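Local coordinates for DUF3194 domain-containing protein (Thermococcus onnurineus, PDB 3UEB), which is of unknown function, a small alpha and beta protein of the UPF0440 family that forms a two-chain assembly, at residues A[26-37]-A[86-95]. Residues are numbered along the deposited sequence; the frame is centred on the assembly and turned at random.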
loop_
_atom_site.group_PDB
_atom_site.type_symbol
_atom_site.label_atom_id
_atom_site.label_comp_id
_atom_site.label_asym_id
_atom_site.label_seq_id
_atom_site.Cartn_x
_atom_site.Cartn_y
_atom_site.Cartn_z
ATOM N N ILE A 26 0.398 -2.872 10.945
ATOM C CA ILE A 26 -0.691 -3.780 10.616
ATOM C C ILE A 26 -1.293 -3.431 9.260
ATOM O O ILE A 26 -1.635 -4.316 8.479
ATOM C CB ILE A 26 -1.798 -3.744 11.694
ATOM C CG1 ILE A 26 -1.254 -4.314 13.006
ATOM C CG2 ILE A 26 -3.020 -4.542 11.224
ATOM C CD1 ILE A 26 -0.802 -5.761 12.905
ATOM N N GLY A 27 -1.416 -2.139 8.985
ATOM C CA GLY A 27 -1.952 -1.705 7.711
ATOM C C GLY A 27 -1.080 -2.271 6.605
ATOM O O GLY A 27 -1.583 -2.766 5.595
ATOM N N GLU A 28 0.235 -2.204 6.803
ATOM C CA GLU A 28 1.180 -2.722 5.823
ATOM C C GLU A 28 1.074 -4.245 5.723
ATOM O O GLU A 28 1.095 -4.807 4.628
ATOM C CB GLU A 28 2.611 -2.329 6.207
ATOM C CG GLU A 28 2.916 -0.849 6.064
ATOM C CD GLU A 28 4.308 -0.484 6.563
ATOM O OE1 GLU A 28 4.701 0.691 6.428
ATOM O OE2 GLU A 28 5.009 -1.370 7.093
ATOM N N LEU A 29 0.961 -4.913 6.866
ATOM C CA LEU A 29 0.852 -6.371 6.877
ATOM C C LEU A 29 -0.389 -6.813 6.095
ATOM O O LEU A 29 -0.338 -7.749 5.287
ATOM C CB LEU A 29 0.769 -6.883 8.318
ATOM C CG LEU A 29 0.666 -8.400 8.517
ATOM C CD1 LEU A 29 1.842 -9.101 7.827
ATOM C CD2 LEU A 29 0.657 -8.727 10.012
ATOM N N ALA A 30 -1.493 -6.117 6.330
ATOM C CA ALA A 30 -2.761 -6.414 5.677
ATOM C C ALA A 30 -2.674 -6.245 4.167
ATOM O O ALA A 30 -2.931 -7.182 3.413
ATOM C CB ALA A 30 -3.850 -5.504 6.235
ATOM N N GLN A 31 -2.305 -5.039 3.740
ATOM C CA GLN A 31 -2.192 -4.709 2.325
ATOM C C GLN A 31 -1.270 -5.647 1.559
ATOM O O GLN A 31 -1.612 -6.126 0.476
ATOM C CB GLN A 31 -1.684 -3.280 2.155
ATOM C CG GLN A 31 -1.482 -2.885 0.695
ATOM C CD GLN A 31 -0.357 -1.894 0.513
ATOM O OE1 GLN A 31 0.693 -2.019 1.138
ATOM N NE2 GLN A 31 -0.560 -0.915 -0.364
ATOM N N GLU A 32 -0.098 -5.902 2.125
ATOM C CA GLU A 32 0.886 -6.759 1.486
ATOM C C GLU A 32 0.495 -8.234 1.508
ATOM O O GLU A 32 0.886 -8.997 0.628
ATOM C CB GLU A 32 2.257 -6.510 2.127
ATOM C CG GLU A 32 2.627 -5.023 2.038
ATOM C CD GLU A 32 3.940 -4.668 2.708
ATOM O OE1 GLU A 32 4.486 -5.519 3.445
ATOM O OE2 GLU A 32 4.413 -3.522 2.496
ATOM N N THR A 33 -0.279 -8.643 2.507
ATOM C CA THR A 33 -0.736 -10.026 2.547
ATOM C C THR A 33 -1.653 -10.192 1.331
ATOM O O THR A 33 -1.619 -11.206 0.643
ATOM C CB THR A 33 -1.543 -10.327 3.838
ATOM O OG1 THR A 33 -0.665 -10.272 4.975
ATOM C CG2 THR A 33 -2.194 -11.708 3.762
ATOM N N ILE A 34 -2.465 -9.176 1.069
ATOM C CA ILE A 34 -3.391 -9.209 -0.055
ATOM C C ILE A 34 -2.655 -9.191 -1.397
ATOM O O ILE A 34 -3.034 -9.911 -2.322
ATOM C CB ILE A 34 -4.381 -8.028 0.025
ATOM C CG1 ILE A 34 -5.268 -8.197 1.264
ATOM C CG2 ILE A 34 -5.228 -7.961 -1.243
ATOM C CD1 ILE A 34 -6.223 -7.045 1.529
ATOM N N ILE A 35 -1.603 -8.379 -1.500
ATOM C CA ILE A 35 -0.820 -8.293 -2.735
ATOM C C ILE A 35 -0.131 -9.635 -2.985
ATOM O O ILE A 35 -0.158 -10.172 -4.096
ATOM C CB ILE A 35 0.270 -7.192 -2.648
ATOM C CG1 ILE A 35 -0.383 -5.827 -2.459
ATOM C CG2 ILE A 35 1.127 -7.187 -3.914
ATOM C CD1 ILE A 35 0.609 -4.730 -2.092
ATOM N N ASP A 36 0.497 -10.167 -1.945
ATOM C CA ASP A 36 1.176 -11.447 -2.062
ATOM C C ASP A 36 0.200 -12.511 -2.540
ATOM O O ASP A 36 0.498 -13.269 -3.460
ATOM C CB ASP A 36 1.766 -11.876 -0.711
ATOM C CG ASP A 36 2.984 -11.060 -0.321
ATOM O OD1 ASP A 36 3.466 -10.278 -1.169
ATOM O OD2 ASP A 36 3.459 -11.207 0.828
ATOM N N TYR A 37 -0.973 -12.556 -1.917
ATOM C CA TYR A 37 -1.966 -13.553 -2.278
ATOM C C TYR A 37 -2.342 -13.497 -3.750
ATOM O O TYR A 37 -2.423 -14.522 -4.407
ATOM C CB TYR A 37 -3.230 -13.393 -1.446
ATOM C CG TYR A 37 -4.032 -14.663 -1.380
ATOM C CD1 TYR A 37 -3.789 -15.606 -0.382
ATOM C CD2 TYR A 37 -5.015 -14.941 -2.325
ATOM C CE1 TYR A 37 -4.509 -16.796 -0.324
ATOM C CE2 TYR A 37 -5.738 -16.130 -2.280
ATOM C CZ TYR A 37 -5.477 -17.050 -1.277
ATOM O OH TYR A 37 -6.177 -18.232 -1.220
ATOM N N GLU A 86 -10.771 -14.552 -0.852
ATOM C CA GLU A 86 -9.743 -15.399 -0.264
ATOM C C GLU A 86 -8.545 -14.579 0.215
ATOM O O GLU A 86 -8.008 -14.824 1.296
ATOM C CB GLU A 86 -9.283 -16.437 -1.286
ATOM C CG GLU A 86 -10.098 -17.712 -1.267
ATOM C CD GLU A 86 -9.931 -18.525 -2.534
ATOM O OE1 GLU A 86 -8.779 -18.705 -2.990
ATOM O OE2 GLU A 86 -10.958 -18.987 -3.069
ATOM N N ALA A 87 -8.125 -13.608 -0.595
ATOM C CA ALA A 87 -6.995 -12.760 -0.232
ATOM C C ALA A 87 -7.283 -12.022 1.068
ATOM O O ALA A 87 -6.426 -11.948 1.948
ATOM C CB ALA A 87 -6.708 -11.752 -1.341
ATOM N N VAL A 88 -8.494 -11.478 1.171
ATOM C CA VAL A 88 -8.928 -10.729 2.349
ATOM C C VAL A 88 -9.006 -11.614 3.597
ATOM O O VAL A 88 -8.502 -11.243 4.657
ATOM C CB VAL A 88 -10.307 -10.056 2.086
ATOM C CG1 VAL A 88 -10.879 -9.429 3.376
ATOM C CG2 VAL A 88 -10.144 -8.989 1.018
ATOM N N GLU A 89 -9.638 -12.778 3.479
ATOM C CA GLU A 89 -9.736 -13.684 4.621
ATOM C C GLU A 89 -8.328 -14.052 5.104
ATOM O O GLU A 89 -8.069 -14.099 6.304
ATOM C CB GLU A 89 -10.524 -14.945 4.242
ATOM C CG GLU A 89 -12.026 -14.699 4.065
ATOM C CD GLU A 89 -12.719 -14.270 5.358
ATOM O OE1 GLU A 89 -13.491 -13.282 5.325
ATOM O OE2 GLU A 89 -12.499 -14.922 6.404
ATOM N N ARG A 90 -7.418 -14.305 4.167
ATOM C CA ARG A 90 -6.043 -14.637 4.530
ATOM C C ARG A 90 -5.449 -13.478 5.323
ATOM O O ARG A 90 -4.740 -13.692 6.302
ATOM C CB ARG A 90 -5.190 -14.885 3.281
ATOM C CG ARG A 90 -3.723 -15.179 3.586
ATOM C CD ARG A 90 -3.589 -16.413 4.471
ATOM N NE ARG A 90 -4.103 -17.610 3.811
ATOM C CZ ARG A 90 -3.465 -18.265 2.844
ATOM N NH1 ARG A 90 -2.280 -17.841 2.423
ATOM N NH2 ARG A 90 -4.013 -19.345 2.292
ATOM N N ALA A 91 -5.746 -12.253 4.889
ATOM C CA ALA A 91 -5.249 -11.059 5.563
ATOM C C ALA A 91 -5.727 -11.030 7.019
ATOM O O ALA A 91 -4.927 -10.861 7.923
ATOM C CB ALA A 91 -5.709 -9.809 4.823
ATOM N N TYR A 92 -7.027 -11.201 7.241
ATOM C CA TYR A 92 -7.572 -11.219 8.606
ATOM C C TYR A 92 -6.832 -12.240 9.477
ATOM O O TYR A 92 -6.429 -11.941 10.604
ATOM C CB TYR A 92 -9.057 -11.599 8.583
ATOM C CG TYR A 92 -9.966 -10.589 7.921
ATOM C CD1 TYR A 92 -11.097 -11.003 7.227
ATOM C CD2 TYR A 92 -9.710 -9.225 8.005
ATOM C CE1 TYR A 92 -11.957 -10.084 6.626
ATOM C CE2 TYR A 92 -10.564 -8.292 7.406
ATOM C CZ TYR A 92 -11.683 -8.734 6.718
ATOM O OH TYR A 92 -12.516 -7.828 6.107
ATOM N N GLU A 93 -6.673 -13.448 8.944
ATOM C CA GLU A 93 -5.998 -14.530 9.653
ATOM C C GLU A 93 -4.578 -14.161 10.054
ATOM O O GLU A 93 -4.131 -14.450 11.167
ATOM C CB GLU A 93 -5.945 -15.785 8.782
ATOM C CG GLU A 93 -5.450 -17.009 9.530
ATOM C CD GLU A 93 -4.949 -18.115 8.612
ATOM O OE1 GLU A 93 -4.796 -19.256 9.103
ATOM O OE2 GLU A 93 -4.701 -17.848 7.411
ATOM N N ILE A 94 -3.864 -13.531 9.134
ATOM C CA ILE A 94 -2.489 -13.144 9.390
ATOM C C ILE A 94 -2.455 -11.954 10.333
ATOM O O ILE A 94 -1.611 -11.893 11.231
ATOM C CB ILE A 94 -1.766 -12.843 8.057
ATOM C CG1 ILE A 94 -1.593 -14.158 7.286
ATOM C CG2 ILE A 94 -0.424 -12.176 8.307
ATOM C CD1 ILE A 94 -1.190 -13.989 5.850
ATOM N N VAL A 95 -3.387 -11.020 10.163
ATOM C CA VAL A 95 -3.423 -9.865 11.044
ATOM C C VAL A 95 -3.744 -10.311 12.476
ATOM O O VAL A 95 -3.097 -9.872 13.428
ATOM C CB VAL A 95 -4.468 -8.818 10.577
ATOM C CG1 VAL A 95 -4.684 -7.776 11.664
ATOM C CG2 VAL A 95 -3.978 -8.121 9.311
#
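Tyr37 lays one face of its ring over the backbone of Ala87, whose CA makes a CH-pi contact 4.0 Å from the ring centroid. Tyr37 CG stands anti to the backbone N (chi1 -157°), which sends the ring across to helix 80-104, where Tyr37 OH donates to the anti lone pair of Glu86 OE1 at 3.2 Å. Arg90, bent at chi2 and chi3, brings its guanidinium to the ring's edge, CZ 3.6 Å from Tyr37 CE1, with the two planes nearly perpendicular. A leucine in place of Tyr37 would probably leave Glu86 OE1 without its hydroxyl partner and the Arg90 guanidinium freer to turn. One turn back, Thr33 CG2 meets Ile94 CD1 tip to tip at a tight 3.3 Å. Thr33 OG1 donates a hydrogen bond to Leu29 O at 2.6 Å, which fixes the rotation of the Thr33 side chain. The small side chains of Ala30, Ala87 and Ala91 probably let the axes come within 8.4 Å, while Ile34 CG1 rests on Ala91 CB and Ile26 CG2 on Val95 CG1. Gln31 hydrogen-bonds Gln31 of the second subunit. The two helices form a roughly antiparallel pair (140° between the segments) that packs against the three-stranded antiparallel sheet of this a+b fold, Ile35 on strand 49-56 and Val88 on strand 6-14.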